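Local structure of inactive poly [ADP-ribose] polymerase RCD1 (Arabidopsis thaliana, 5NGO) at residues 76-84 / 169-177. The protein is an inactive member of the poly(ADP-ribose) polymerase family, bound by the downy mildew effector HaRxL106, which suppresses plant immunity by this binding. Numbering follows the deposited sequence.
Sequences AVMMQGLGV and NMNTHIFPE
The carboxamide oxygen OD1 of N171 receives the backbone N-H of L82 in a weak hydrogen bond, N to OD1 3.3 Å, fairly straight at 160°. CG of N171 lies opposite its own carbonyl carbon (chi1 -72°), which lets the amide reach across to the chain where it leaves the short, weakly bonded helix 77-80. G81, the first residue past that helix, has positive phi, and its CA lies 3.6 Å from the same OD1. The contact thus illustrates how one polar link can accompany a largely apolar interface. Beside it, CG of M170 sits between its backbone N and carbonyl carbon (chi1 82°) and the chain runs on extended through chi2, which sets SD 3.9 Å from CB of L82 and close to the backbone N of G83, the centre of an inverse gamma turn. The CD2 branch of L82 turns toward the start of strand 174-182, 4.4 Å from CB of I174 and 4.3 Å from CG of P176. Farther along, the bent M78 chain sets its methyl CE against the P176 ring, touching CB, CG and CD alike, with CG 3.6 Å from CE. That methyl also approaches CE1 of F175 obliquely, at 4.1 Å. In the ADP-ribosyltransferase-like fold, helix 77-80 and the turn after it thereby pack against the start of strand 174-182, whose sheet neighbours are strands 28-33 and 121-129; M78 further touches A39 of helix 37-57, and I174 touches I98 of strand 98-102.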
ATOM      1  N   ALA A  76      -4.401   7.763 -13.429  1.00 77.28           N
ATOM      2  CA  ALA A  76      -4.494   6.423 -14.010  1.00 77.14           C
ATOM      3  C   ALA A  76      -4.973   5.335 -13.026  1.00 75.59           C
ATOM      4  O   ALA A  76      -5.720   4.442 -13.421  1.00 74.56           O
ATOM      5  CB  ALA A  76      -3.153   6.023 -14.615  1.00 78.22           C
ATOM      6  N   VAL A  77      -4.590   5.431 -11.751  1.00 74.90           N
ATOM      7  CA  VAL A  77      -4.612   4.265 -10.837  1.00 74.95           C
ATOM      8  C   VAL A  77      -5.884   3.443 -10.705  1.00 73.11           C
ATOM      9  O   VAL A  77      -5.785   2.297 -10.598  1.00 71.80           O
ATOM     10  CB  VAL A  77      -4.095   4.657  -9.432  1.00 75.29           C
ATOM     11  CG1 VAL A  77      -5.196   5.291  -8.585  1.00 74.90           C
ATOM     12  CG2 VAL A  77      -3.480   3.458  -8.721  1.00 75.49           C
ATOM     13  N   MET A  78      -7.061   4.067 -10.807  1.00 70.88           N
ATOM     14  CA  MET A  78      -8.335   3.358 -10.638  1.00 71.00           C
ATOM     15  C   MET A  78      -8.775   2.540 -11.840  1.00 74.16           C
ATOM     16  O   MET A  78      -9.226   1.418 -11.669  1.00 73.87           O
ATOM     17  CB  MET A  78      -9.451   4.323 -10.210  1.00 69.58           C
ATOM     18  CG  MET A  78      -9.266   4.803  -8.745  1.00 65.97           C
ATOM     19  SD  MET A  78      -9.865   3.481  -7.612  1.00 66.08           S
ATOM     20  CE  MET A  78      -8.573   3.458  -6.373  1.00 66.15           C
ATOM     21  N   MET A  79      -8.675   3.096 -13.037  1.00 78.19           N
ATOM     22  CA  MET A  79      -9.249   2.457 -14.240  1.00 84.37           C
ATOM     23  C   MET A  79      -8.372   1.326 -14.805  1.00 84.14           C
ATOM     24  O   MET A  79      -8.890   0.256 -15.128  1.00 81.69           O
ATOM     25  CB  MET A  79      -9.509   3.513 -15.318  1.00 89.30           C
ATOM     26  CG  MET A  79     -10.457   3.061 -16.426  1.00 92.34           C
ATOM     27  SD  MET A  79     -11.369   4.390 -17.220  1.00 99.71           S
ATOM     28  CE  MET A  79     -10.171   5.723 -17.386  1.00 98.35           C
ATOM     29  N   GLN A  80      -7.071   1.566 -14.905  1.00 84.54           N
ATOM     30  CA  GLN A  80      -6.147   0.615 -15.520  1.00 87.28           C
ATOM     31  C   GLN A  80      -5.381  -0.271 -14.520  1.00 84.70           C
ATOM     32  O   GLN A  80      -4.689  -1.195 -14.920  1.00 86.29           O
ATOM     33  CB  GLN A  80      -5.179   1.355 -16.447  1.00 91.51           C
ATOM     34  CG  GLN A  80      -5.873   2.170 -17.526  1.00 94.93           C
ATOM     35  CD  GLN A  80      -5.153   3.465 -17.794  1.00 96.70           C
ATOM     36  OE1 GLN A  80      -5.771   4.527 -17.944  1.00 96.97           O
ATOM     37  NE2 GLN A  80      -3.829   3.391 -17.898  1.00 95.89           N
ATOM     38  N   GLY A  81      -5.521   0.005 -13.226  1.00 84.28           N
ATOM     39  CA  GLY A  81      -4.870  -0.760 -12.163  1.00 80.39           C
ATOM     40  C   GLY A  81      -3.552  -0.228 -11.600  1.00 79.53           C
ATOM     41  O   GLY A  81      -3.138   0.911 -11.871  1.00 79.13           O
ATOM     42  N   LEU A  82      -2.947  -1.045 -10.743  1.00 75.97           N
ATOM     43  CA  LEU A  82      -1.649  -0.735 -10.140  1.00 76.26           C
ATOM     44  C   LEU A  82      -0.485  -1.048 -11.084  1.00 77.07           C
ATOM     45  O   LEU A  82       0.662  -0.636 -10.811  1.00 73.77           O
ATOM     46  CB  LEU A  82      -1.422  -1.518  -8.840  1.00 76.84           C
ATOM     47  CG  LEU A  82      -2.023  -1.041  -7.539  1.00 77.76           C
ATOM     48  CD1 LEU A  82      -1.737   0.431  -7.276  1.00 78.09           C
ATOM     49  CD2 LEU A  82      -3.525  -1.296  -7.554  1.00 79.84           C
ATOM     50  N   GLY A  83      -0.748  -1.760 -12.187  1.00 78.89           N
ATOM     51  CA  GLY A  83       0.294  -2.063 -13.146  1.00 84.41           C
ATOM     52  C   GLY A  83       0.512  -0.967 -14.154  1.00 91.19           C
ATOM     53  O   GLY A  83       0.620  -1.260 -15.340  1.00 98.09           O
ATOM     54  N   VAL A  84       0.610   0.285 -13.706  1.00 92.26           N
ATOM     55  CA  VAL A  84       0.912   1.383 -14.616  1.00 93.63           C
ATOM     56  C   VAL A  84       2.335   1.176 -15.130  1.00 94.29           C
ATOM     57  O   VAL A  84       2.638   1.358 -16.319  1.00 94.10           O
ATOM     58  CB  VAL A  84       0.774   2.762 -13.936  1.00 94.94           C
ATOM     59  CG1 VAL A  84       1.266   3.881 -14.860  1.00 97.00           C
ATOM     60  CG2 VAL A  84      -0.684   3.003 -13.517  1.00 93.60           C
ATOM     61  N   ASN A 169      -1.377 -10.764  -7.707  1.00 46.68           N
ATOM     62  CA  ASN A 169      -2.379 -10.303  -6.752  1.00 44.74           C
ATOM     63  C   ASN A 169      -2.605  -8.789  -6.764  1.00 44.07           C
ATOM     64  O   ASN A 169      -3.464  -8.310  -6.033  1.00 41.53           O
ATOM     65  CB  ASN A 169      -1.959 -10.739  -5.344  1.00 44.78           C
ATOM     66  CG  ASN A 169      -1.958 -12.261  -5.163  1.00 45.26           C
ATOM     67  OD1 ASN A 169      -2.648 -12.990  -5.872  1.00 48.09           O
ATOM     68  ND2 ASN A 169      -1.166 -12.741  -4.212  1.00 44.58           N
ATOM     69  N   MET A 170      -1.877  -8.030  -7.595  1.00 43.96           N
ATOM     70  CA  MET A 170      -1.865  -6.586  -7.426  1.00 45.82           C
ATOM     71  C   MET A 170      -3.225  -5.937  -7.644  1.00 44.96           C
ATOM     72  O   MET A 170      -3.554  -4.960  -6.983  1.00 44.46           O
ATOM     73  CB  MET A 170      -0.811  -5.916  -8.307  1.00 49.11           C
ATOM     74  CG  MET A 170      -1.207  -5.673  -9.726  1.00 52.40           C
ATOM     75  SD  MET A 170       0.042  -4.681 -10.596  1.00 57.76           S
ATOM     76  CE  MET A 170       1.402  -5.844 -10.733  1.00 59.02           C
ATOM     77  N   ASN A 171      -4.019  -6.487  -8.559  1.00 44.19           N
ATOM     78  CA  ASN A 171      -5.335  -5.923  -8.865  1.00 44.74           C
ATOM     79  C   ASN A 171      -6.479  -6.486  -8.038  1.00 44.91           C
ATOM     80  O   ASN A 171      -7.523  -5.838  -7.939  1.00 47.95           O
ATOM     81  CB  ASN A 171      -5.637  -6.061 -10.357  1.00 45.89           C
ATOM     82  CG  ASN A 171      -4.799  -5.108 -11.205  1.00 46.14           C
ATOM     83  OD1 ASN A 171      -4.462  -4.021 -10.766  1.00 45.16           O
ATOM     84  ND2 ASN A 171      -4.434  -5.524 -12.411  1.00 48.01           N
ATOM     85  N   THR A 172      -6.287  -7.656  -7.439  1.00 42.90           N
ATOM     86  CA  THR A 172      -7.295  -8.276  -6.574  1.00 42.12           C
ATOM     87  C   THR A 172      -7.123  -7.932  -5.092  1.00 40.80           C
ATOM     88  O   THR A 172      -8.103  -7.837  -4.377  1.00 41.84           O
ATOM     89  CB  THR A 172      -7.233  -9.821  -6.721  1.00 41.70           C
ATOM     90  OG1 THR A 172      -5.875 -10.261  -6.632  1.00 39.94           O
ATOM     91  CG2 THR A 172      -7.793 -10.263  -8.041  1.00 42.18           C
ATOM     92  N   HIS A 173      -5.889  -7.748  -4.646  1.00 39.78           N
ATOM     93  CA  HIS A 173      -5.555  -7.732  -3.216  1.00 39.60           C
ATOM     94  C   HIS A 173      -5.170  -6.327  -2.693  1.00 39.50           C
ATOM     95  O   HIS A 173      -4.795  -6.210  -1.524  1.00 41.49           O
ATOM     96  CB  HIS A 173      -4.413  -8.730  -2.975  1.00 39.67           C
ATOM     97  CG  HIS A 173      -4.832 -10.169  -3.051  1.00 40.42           C
ATOM     98  ND1 HIS A 173      -5.273 -10.809  -1.931  1.00 42.40           N
ATOM     99  CD2 HIS A 173      -4.798 -11.110  -4.030  1.00 42.15           C
ATOM    100  CE1 HIS A 173      -5.555 -12.071  -2.215  1.00 43.72           C
ATOM    101  NE2 HIS A 173      -5.258 -12.278  -3.482  1.00 43.10           N
ATOM    102  N   ILE A 174      -5.263  -5.282  -3.528  1.00 38.62           N
ATOM    103  CA  ILE A 174      -4.950  -3.910  -3.102  1.00 37.55           C
ATOM    104  C   ILE A 174      -6.051  -2.951  -3.542  1.00 37.54           C
ATOM    105  O   ILE A 174      -6.368  -2.890  -4.717  1.00 38.38           O
ATOM    106  CB  ILE A 174      -3.602  -3.409  -3.686  1.00 37.49           C
ATOM    107  CG1 ILE A 174      -2.471  -4.348  -3.291  1.00 37.49           C
ATOM    108  CG2 ILE A 174      -3.305  -1.974  -3.195  1.00 36.53           C
ATOM    109  CD1 ILE A 174      -1.156  -4.065  -3.978  1.00 38.32           C
ATOM    110  N   PHE A 175      -6.634  -2.220  -2.603  1.00 38.06           N
ATOM    111  CA  PHE A 175      -7.545  -1.141  -2.948  1.00 37.98           C
ATOM    112  C   PHE A 175      -6.951   0.203  -2.479  1.00 37.86           C
ATOM    113  O   PHE A 175      -6.917   0.466  -1.282  1.00 35.83           O
ATOM    114  CB  PHE A 175      -8.928  -1.345  -2.336  1.00 38.32           C
ATOM    115  CG  PHE A 175      -9.861  -0.206  -2.589  1.00 37.93           C
ATOM    116  CD1 PHE A 175     -10.280   0.101  -3.870  1.00 38.10           C
ATOM    117  CD2 PHE A 175     -10.293   0.592  -1.543  1.00 39.47           C
ATOM    118  CE1 PHE A 175     -11.136   1.166  -4.109  1.00 39.15           C
ATOM    119  CE2 PHE A 175     -11.155   1.670  -1.769  1.00 39.58           C
ATOM    120  CZ  PHE A 175     -11.567   1.959  -3.046  1.00 39.22           C
ATOM    121  N   PRO A 176      -6.486   1.050  -3.421  1.00 39.16           N
ATOM    122  CA  PRO A 176      -6.067   2.412  -3.089  1.00 38.58           C
ATOM    123  C   PRO A 176      -7.221   3.260  -2.680  1.00 38.17           C
ATOM    124  O   PRO A 176      -8.137   3.393  -3.440  1.00 39.86           O
ATOM    125  CB  PRO A 176      -5.441   2.937  -4.395  1.00 40.00           C
ATOM    126  CG  PRO A 176      -5.502   1.836  -5.369  1.00 41.00           C
ATOM    127  CD  PRO A 176      -6.433   0.798  -4.868  1.00 39.84           C
ATOM    128  N   GLU A 177      -7.195   3.810  -1.483  1.00 38.70           N
ATOM    129  CA  GLU A 177      -8.367   4.478  -0.946  1.00 40.59           C
ATOM    130  C   GLU A 177      -8.193   5.951  -0.680  1.00 39.91           C
ATOM    131  O   GLU A 177      -9.089   6.732  -0.954  1.00 43.81           O
ATOM    132  CB  GLU A 177      -8.816   3.775   0.343  1.00 42.49           C
ATOM    133  CG  GLU A 177     -10.221   4.176   0.767  1.00 44.13           C
ATOM    134  CD  GLU A 177     -10.789   3.385   1.857  1.00 45.03           C
ATOM    135  OE1 GLU A 177     -10.039   2.662   2.540  1.00 46.53           O
ATOM    136  OE2 GLU A 177     -12.014   3.494   2.075  1.00 46.60           O
TER